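Local structure of uncharacterized protein Ta0194 (Thermoplasma acidophilum DSM 1728, 3BDI) at residues I129-A134 with P187-K192; M41-A46 with M105-G110. The protein is of unknown function but is probably a hydrolase, as it has the alpha/beta hydrolase fold and belongs to the ABHD14 family. One frame throughout, in Å; residues are numbered along the deposited sequence.

Contact 1: residues I129-A134 with P187-K192; sequences IAVAPA and PVYIEK. Unlike the reference sequence in segment 187-192: Glu191 (reference Lys).
Val131 and Val188 both hold CG1 opposite the backbone N (chi1 -168° and -176°), and between them they join the end of a central strand of the alpha/beta hydrolase fold to the short helix 188-191. In Val131 this torsion directs CG1 at the helix, where it meets CG2 of Val188 at 3.9 Å; CB of Val188 is only slightly farther from the same methyl. The two side chains cross at a slant, and CG1 of Val131 and CG2 of Val188 are the branches that meet most closely.

Tyr189 takes a different staggered position: its CG lies beside both the backbone N and the carbonyl carbon (chi1 49°). The ring is thereby folded back over the start of its own helix, with Pro187 C 4.1 Å above one face and offset toward the rim. What Val131 meets is the ring edge, CG1 lying near the ring plane and 4.3 Å from Tyr189 CD2. A single methyl therefore serves two partners, and the interface is wholly apolar and buried. Phe196 of helix 193-205 touches both valines and extends the packing.

Past Val131 the strand gives way to a turn in which Ala132 touches Asp158 and His186, which with Ser108 have the geometry of a Ser-His-Asp triad. The contact thus lies next to the probable active site. The start of helix 188-191 is held by the carbonyl of the N-cap residue: Pro187 O accepts from both Ile190 N, at 2.9 Å, and Glu191 N, at 3.0 Å.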
ATOM      1  N   ILE A 129       2.937   5.309   0.003  1.00  9.93           N
ATOM      2  CA  ILE A 129       1.899   5.818  -0.871  1.00  8.10           C
ATOM      3  C   ILE A 129       0.578   5.398  -0.242  1.00  9.58           C
ATOM      4  O   ILE A 129       0.386   4.224   0.040  1.00 10.86           O
ATOM      5  CB  ILE A 129       1.955   5.223  -2.303  1.00  8.52           C
ATOM      6  CG1 ILE A 129       3.299   5.572  -2.985  1.00 12.07           C
ATOM      7  CG2 ILE A 129       0.821   5.767  -3.154  1.00 10.68           C
ATOM      8  CD1 ILE A 129       3.537   4.922  -4.338  1.00 11.48           C
ATOM      9  N   ALA A 130      -0.301   6.338   0.001  1.00  9.35           N
ATOM     10  CA  ALA A 130      -1.595   6.043   0.606  1.00 10.25           C
ATOM     11  C   ALA A 130      -2.675   6.686  -0.210  1.00 10.32           C
ATOM     12  O   ALA A 130      -2.674   7.912  -0.431  1.00 11.76           O
ATOM     13  CB  ALA A 130      -1.634   6.529   2.051  1.00 10.90           C
ATOM     14  N   VAL A 131      -3.567   5.865  -0.722  1.00  9.33           N
ATOM     15  CA  VAL A 131      -4.656   6.280  -1.581  1.00  8.39           C
ATOM     16  C   VAL A 131      -5.907   6.376  -0.716  1.00 10.33           C
ATOM     17  O   VAL A 131      -6.502   5.358  -0.357  1.00 11.58           O
ATOM     18  CB  VAL A 131      -4.892   5.304  -2.746  1.00  9.52           C
ATOM     19  CG1 VAL A 131      -5.837   5.908  -3.808  1.00 10.52           C
ATOM     20  CG2 VAL A 131      -3.546   4.905  -3.400  1.00 11.85           C
ATOM     21  N   ALA A 132      -6.285   7.608  -0.344  1.00  8.67           N
ATOM     22  CA  ALA A 132      -7.447   7.855   0.509  1.00 10.08           C
ATOM     23  C   ALA A 132      -7.505   6.891   1.688  1.00  9.13           C
ATOM     24  O   ALA A 132      -8.473   6.147   1.877  1.00 10.40           O
ATOM     25  CB  ALA A 132      -8.744   7.900  -0.279  1.00 11.44           C
ATOM     26  N   PRO A 133      -6.466   6.919   2.535  1.00 10.67           N
ATOM     27  CA  PRO A 133      -6.404   5.980   3.656  1.00 11.29           C
ATOM     28  C   PRO A 133      -7.556   6.055   4.617  1.00 11.58           C
ATOM     29  O   PRO A 133      -7.908   7.149   5.068  1.00 13.06           O
ATOM     30  CB  PRO A 133      -5.113   6.373   4.370  1.00 13.35           C
ATOM     31  CG  PRO A 133      -4.802   7.806   3.907  1.00 11.52           C
ATOM     32  CD  PRO A 133      -5.290   7.812   2.487  1.00 10.39           C
ATOM     33  N   ALA A 134      -8.167   4.908   4.883  1.00 11.08           N
ATOM     34  CA  ALA A 134      -9.248   4.737   5.834  1.00 11.68           C
ATOM     35  C   ALA A 134      -8.679   4.265   7.156  1.00 13.28           C
ATOM     36  O   ALA A 134      -7.557   3.796   7.247  1.00 15.38           O
ATOM     37  CB  ALA A 134     -10.229   3.716   5.296  1.00 11.94           C
ATOM     38  N   PRO A 187     -11.429   4.631  -5.587  1.00 15.21           N
ATOM     39  CA  PRO A 187     -10.380   3.720  -6.194  1.00 15.41           C
ATOM     40  C   PRO A 187      -9.667   4.276  -7.464  1.00 12.32           C
ATOM     41  O   PRO A 187      -9.954   3.957  -8.636  1.00 11.03           O
ATOM     42  CB  PRO A 187     -11.169   2.477  -6.567  1.00 16.30           C
ATOM     43  CG  PRO A 187     -12.448   2.922  -6.781  1.00 17.44           C
ATOM     44  CD  PRO A 187     -12.750   4.138  -5.964  1.00 13.77           C
ATOM     45  N   VAL A 188      -8.738   5.149  -7.176  1.00 11.53           N
ATOM     46  CA  VAL A 188      -8.169   5.956  -8.200  1.00  9.30           C
ATOM     47  C   VAL A 188      -7.424   5.140  -9.245  1.00  9.67           C
ATOM     48  O   VAL A 188      -7.409   5.471 -10.443  1.00  8.80           O
ATOM     49  CB  VAL A 188      -7.210   7.048  -7.581  1.00 11.23           C
ATOM     50  CG1 VAL A 188      -6.685   7.972  -8.662  1.00 11.17           C
ATOM     51  CG2 VAL A 188      -7.936   7.870  -6.471  1.00 13.41           C
ATOM     52  N   TYR A 189      -6.762   4.091  -8.759  1.00  8.38           N
ATOM     53  CA  TYR A 189      -5.971   3.161  -9.568  1.00  9.35           C
ATOM     54  C   TYR A 189      -6.848   2.284 -10.487  1.00  8.51           C
ATOM     55  O   TYR A 189      -6.333   1.572 -11.329  1.00 10.27           O
ATOM     56  CB  TYR A 189      -5.064   2.281  -8.644  1.00  9.19           C
ATOM     57  CG  TYR A 189      -5.880   1.711  -7.529  1.00  9.63           C
ATOM     58  CD1 TYR A 189      -6.558   0.513  -7.663  1.00  9.45           C
ATOM     59  CD2 TYR A 189      -6.081   2.433  -6.368  1.00 10.56           C
ATOM     60  CE1 TYR A 189      -7.397   0.048  -6.668  1.00  9.41           C
ATOM     61  CE2 TYR A 189      -6.921   1.989  -5.386  1.00 10.26           C
ATOM     62  CZ  TYR A 189      -7.586   0.798  -5.513  1.00 10.58           C
ATOM     63  OH  TYR A 189      -8.490   0.293  -4.599  1.00 13.13           O
ATOM     64  N   ILE A 190      -8.168   2.346 -10.316  1.00  9.57           N
ATOM     65  CA  ILE A 190      -9.119   1.690 -11.224  1.00  9.01           C
ATOM     66  C   ILE A 190      -9.771   2.711 -12.146  1.00  9.47           C
ATOM     67  O   ILE A 190      -9.922   2.483 -13.349  1.00 10.72           O
ATOM     68  CB  ILE A 190     -10.195   0.922 -10.450  1.00  9.43           C
ATOM     69  CG1 ILE A 190      -9.552  -0.323  -9.796  1.00 12.27           C
ATOM     70  CG2 ILE A 190     -11.321   0.454 -11.376  1.00 10.68           C
ATOM     71  CD1 ILE A 190     -10.474  -1.085  -8.800  1.00 13.19           C
ATOM     72  N   GLU A 191     -10.182   3.863 -11.610  1.00  8.62           N
ATOM     73  CA  GLU A 191     -10.961   4.782 -12.404  1.00  9.43           C
ATOM     74  C   GLU A 191     -10.119   5.723 -13.258  1.00  9.86           C
ATOM     75  O   GLU A 191     -10.561   6.141 -14.310  1.00 10.97           O
ATOM     76  CB  GLU A 191     -11.855   5.632 -11.496  1.00  9.09           C
ATOM     77  CG  GLU A 191     -12.871   4.813 -10.749  1.00 10.60           C
ATOM     78  CD  GLU A 191     -13.789   5.611  -9.837  1.00 10.94           C
ATOM     79  OE1 GLU A 191     -14.031   6.807 -10.134  1.00 10.73           O
ATOM     80  OE2 GLU A 191     -14.327   5.009  -8.875  1.00 11.56           O
ATOM     81  N   LYS A 192      -8.921   6.094 -12.809  1.00  8.69           N
ATOM     82  CA  LYS A 192      -7.985   6.957 -13.557  1.00  9.92           C
ATOM     83  C   LYS A 192      -6.597   6.304 -13.532  1.00  9.34           C
ATOM     84  O   LYS A 192      -5.632   6.851 -12.994  1.00 10.67           O
ATOM     85  CB  LYS A 192      -7.961   8.386 -12.993  1.00 10.12           C
ATOM     86  CG  LYS A 192      -9.217   9.177 -13.314  1.00 11.74           C
ATOM     87  CD  LYS A 192      -9.231   9.599 -14.783  1.00 14.52           C
ATOM     88  CE  LYS A 192     -10.502  10.285 -15.172  1.00 14.88           C
ATOM     89  NZ  LYS A 192     -10.627  10.343 -16.705  1.00 14.19           N
TER

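Contact 2: residues M41-A46 with M105-G110; sequences MDWDKA and MGASMG
Trp43 meets Met105 and Ala107 through the benzo part of its indole, and all contacts between the two segments are apolar. With CG opposite the carbonyl carbon (chi1 -54°), the indole reaches out from its 3-10 turn to the end of strand 102-107. There Ala107 CB lies near the ring plane, at the edge, 4.1 Å from Trp43 CH2. The selenomethionine Met105 arrives from the opposite direction, its CE lying obliquely to the ring, 3.5 Å from Trp43 CZ3; this closeness applies to one of two modelled conformers and is less certain.

The apolar packing continues beyond the segments: Tyr189 meets the indole with the ring planes about 55° apart, and Leu48 and Phe49 of helix 48-53 also touch it. Replacing Trp43 by an alanine would probably strip Ala107 CB of its indole contact, and Tyr189 of its ring partner, and open a gap between the 3-10 segment and the sheet.

Backbone hydrogen bonds shape the turn, Asp44 N reaching Met41 O at 3.1 Å and Lys45 N reaching Asp42 O at 3.3 Å.

Just after Ala107, Ser108 has a positive phi, 63°, an unusual value for a non-glycine residue, and its OG is hydrogen-bonded to His186 NE2. This sharp strand-to-helix turn in a Gly-x-Ser-x-Gly sequence is consistent with the nucleophile elbow of alpha/beta hydrolases.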
HETATM    1  N   MSE A  41      -5.489  -8.874  -7.549  1.00  8.07           N
HETATM    2  CA  MSE A  41      -5.793  -8.941  -8.991  1.00  8.67           C
HETATM    3  C   MSE A  41      -6.102  -7.568  -9.576  1.00  8.97           C
HETATM    4  O   MSE A  41      -5.842  -7.325 -10.763  1.00 10.09           O
HETATM    5  CB  MSE A  41      -6.942  -9.901  -9.275  1.00 10.51           C
HETATM    6  CG  MSE A  41      -6.712 -11.309  -8.804  1.00  8.73           C
HETATM    7 SE   MSE A  41      -5.237 -12.194  -9.715  0.75 13.49          SE
HETATM    8  CE  MSE A  41      -5.987 -12.162 -11.474  1.00 20.86           C
ATOM      9  N   ASP A  42      -6.618  -6.660  -8.757  1.00  8.81           N
ATOM     10  CA  ASP A  42      -7.136  -5.415  -9.294  1.00  7.81           C
ATOM     11  C   ASP A  42      -6.068  -4.409  -9.682  1.00  8.26           C
ATOM     12  O   ASP A  42      -6.360  -3.434 -10.379  1.00  9.69           O
ATOM     13  CB  ASP A  42      -8.157  -4.846  -8.334  1.00  9.33           C
ATOM     14  CG  ASP A  42      -9.380  -5.684  -8.302  1.00  8.89           C
ATOM     15  OD1 ASP A  42     -10.140  -5.660  -9.301  1.00 11.55           O
ATOM     16  OD2 ASP A  42      -9.631  -6.412  -7.332  1.00  9.94           O
ATOM     17  N   TRP A  43      -4.815  -4.623  -9.286  1.00  8.92           N
ATOM     18  CA  TRP A  43      -3.707  -3.819  -9.703  1.00  9.11           C
ATOM     19  C   TRP A  43      -3.420  -4.049 -11.214  1.00  9.35           C
ATOM     20  O   TRP A  43      -2.614  -3.290 -11.776  1.00  9.39           O
ATOM     21  CB  TRP A  43      -2.441  -4.168  -8.881  1.00  9.01           C
ATOM     22  CG  TRP A  43      -2.579  -4.114  -7.382  1.00  8.07           C
ATOM     23  CD1 TRP A  43      -2.269  -5.132  -6.537  1.00  8.43           C
ATOM     24  CD2 TRP A  43      -3.028  -3.011  -6.544  1.00  7.62           C
ATOM     25  NE1 TRP A  43      -2.501  -4.748  -5.232  1.00  8.45           N
ATOM     26  CE2 TRP A  43      -2.976  -3.464  -5.204  1.00  9.03           C
ATOM     27  CE3 TRP A  43      -3.550  -1.732  -6.798  1.00  8.94           C
ATOM     28  CZ2 TRP A  43      -3.305  -2.655  -4.134  1.00  9.39           C
ATOM     29  CZ3 TRP A  43      -3.881  -0.927  -5.715  1.00  8.37           C
ATOM     30  CH2 TRP A  43      -3.767  -1.413  -4.384  1.00  9.09           C
ATOM     31  N   ASP A  44      -4.022  -5.056 -11.828  1.00 10.20           N
ATOM     32  CA  ASP A  44      -3.893  -5.271 -13.287  1.00  9.67           C
ATOM     33  C   ASP A  44      -4.402  -4.036 -14.029  1.00  9.44           C
ATOM     34  O   ASP A  44      -3.919  -3.731 -15.124  1.00 10.28           O
ATOM     35  CB  ASP A  44      -4.770  -6.458 -13.777  1.00 11.41           C
ATOM     36  CG  ASP A  44      -4.197  -7.837 -13.518  1.00 14.87           C
ATOM     37  OD1 ASP A  44      -3.024  -7.911 -13.130  1.00 15.76           O
ATOM     38  OD2 ASP A  44      -4.984  -8.801 -13.782  1.00 19.43           O
ATOM     39  N   LYS A  45      -5.416  -3.347 -13.507  1.00  9.57           N
ATOM     40  CA  LYS A  45      -6.064  -2.308 -14.310  1.00  8.38           C
ATOM     41  C   LYS A  45      -5.079  -1.191 -14.650  1.00  9.68           C
ATOM     42  O   LYS A  45      -5.167  -0.621 -15.742  1.00 12.38           O
ATOM     43  CB  LYS A  45      -7.267  -1.745 -13.530  1.00 10.77           C
ATOM     44  CG  LYS A  45      -8.030  -0.650 -14.197  1.00 11.15           C
ATOM     45  CD  LYS A  45      -8.756  -1.103 -15.461  1.00  8.85           C
ATOM     46  CE  LYS A  45      -9.318   0.075 -16.223  1.00  9.48           C
ATOM     47  NZ  LYS A  45     -10.419   0.730 -15.400  1.00  8.46           N
ATOM     48  N   ALA A  46      -4.182  -0.855 -13.715  1.00  8.16           N
ATOM     49  CA  ALA A  46      -3.155   0.133 -13.940  1.00  8.48           C
ATOM     50  C   ALA A  46      -1.801  -0.442 -14.267  1.00  9.83           C
ATOM     51  O   ALA A  46      -0.793   0.292 -14.329  1.00 12.16           O
ATOM     52  CB  ALA A  46      -3.077   1.054 -12.697  1.00 10.21           C
HETATM   53  N   MSE A 105       2.638   0.781  -0.284  0.67 11.04           N
HETATM   54  CA  MSE A 105       1.488   1.488  -0.818  0.67 11.33           C
HETATM   55  C   MSE A 105       0.235   0.804  -0.344  0.67 10.17           C
HETATM   56  O   MSE A 105       0.205  -0.423  -0.283  0.67 10.59           O
HETATM   57  CB  MSE A 105       1.531   1.457  -2.347  0.67 11.75           C
HETATM   58  CG  MSE A 105       0.247   1.928  -2.996  0.67  8.79           C
HETATM   59 SE   MSE A 105       0.446   2.153  -4.918  0.50 11.76          SE
HETATM   60  CE  MSE A 105      -1.150   1.233  -5.454  0.67 12.68           C
ATOM     61  N   GLY A 106      -0.755   1.595   0.046  1.00  9.58           N
ATOM     62  CA  GLY A 106      -2.033   1.050   0.452  1.00 10.21           C
ATOM     63  C   GLY A 106      -3.182   1.888  -0.041  1.00 10.59           C
ATOM     64  O   GLY A 106      -3.148   3.139   0.017  1.00 11.32           O
ATOM     65  N   ALA A 107      -4.255   1.204  -0.469  1.00 10.06           N
ATOM     66  CA  ALA A 107      -5.480   1.857  -0.850  1.00  8.97           C
ATOM     67  C   ALA A 107      -6.543   1.644   0.218  1.00  9.93           C
ATOM     68  O   ALA A 107      -6.802   0.533   0.635  1.00 10.37           O
ATOM     69  CB  ALA A 107      -5.980   1.299  -2.163  1.00 11.79           C
ATOM     70  N   SER A 108      -7.172   2.735   0.689  1.00 10.47           N
ATOM     71  CA  SER A 108      -8.370   2.669   1.533  1.00 10.83           C
ATOM     72  C   SER A 108      -7.990   1.946   2.851  1.00 10.13           C
ATOM     73  O   SER A 108      -7.084   2.434   3.553  1.00  9.71           O
ATOM     74  CB  SER A 108      -9.548   2.114   0.765  1.00 12.45           C
ATOM     75  OG  SER A 108     -10.772   2.344   1.445  1.00 12.19           O
HETATM   76  N   MSE A 109      -8.664   0.853   3.193  0.50 10.32           N
HETATM   77  CA  MSE A 109      -8.261   0.037   4.319  0.50  9.15           C
HETATM   78  C   MSE A 109      -6.730  -0.141   4.319  0.50 10.90           C
HETATM   79  O   MSE A 109      -6.079   0.032   5.339  0.50 12.60           O
HETATM   80  CB  MSE A 109      -8.974  -1.329   4.215  0.50 10.06           C
HETATM   81  CG  MSE A 109      -8.523  -2.347   5.227  0.50  6.83           C
HETATM   82 SE   MSE A 109      -9.394  -4.074   4.919  0.38 11.01          SE
HETATM   83  CE  MSE A 109      -8.484  -4.769   3.360  0.50  9.39           C
ATOM     84  N   GLY A 110      -6.169  -0.541   3.167  1.00  9.76           N
ATOM     85  CA  GLY A 110      -4.750  -0.801   3.001  1.00 10.77           C
ATOM     86  C   GLY A 110      -3.900   0.421   3.284  1.00  9.58           C
ATOM     87  O   GLY A 110      -2.756   0.316   3.720  1.00  9.45           O
TER

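From the N terminus, the chain leaves strand 28-33, passes through segment 41-46, with its 3-10 residues 42-44, and returns at 105-110, where contact 2 closes a loop of 58 intervening residues. Helix 109-120 then leads to strand 125-131; contact 1 opens at its end and closes 52 residues later at 187-192. The loops are in series, neither nested nor crossed, yet they adjoin in space, their centres about 7 Å apart. Neighbouring strands join them by the probable backbone hydrogen bond from Val131 N to Gly106 O, 2.9 Å. Tyr189 CE2 packs 3.4 Å from Ala107 CB, and Lys45 NZ is hydrogen-bonded to Ile190 O at 2.7 Å, tying segment 41-46 to helix 188-191.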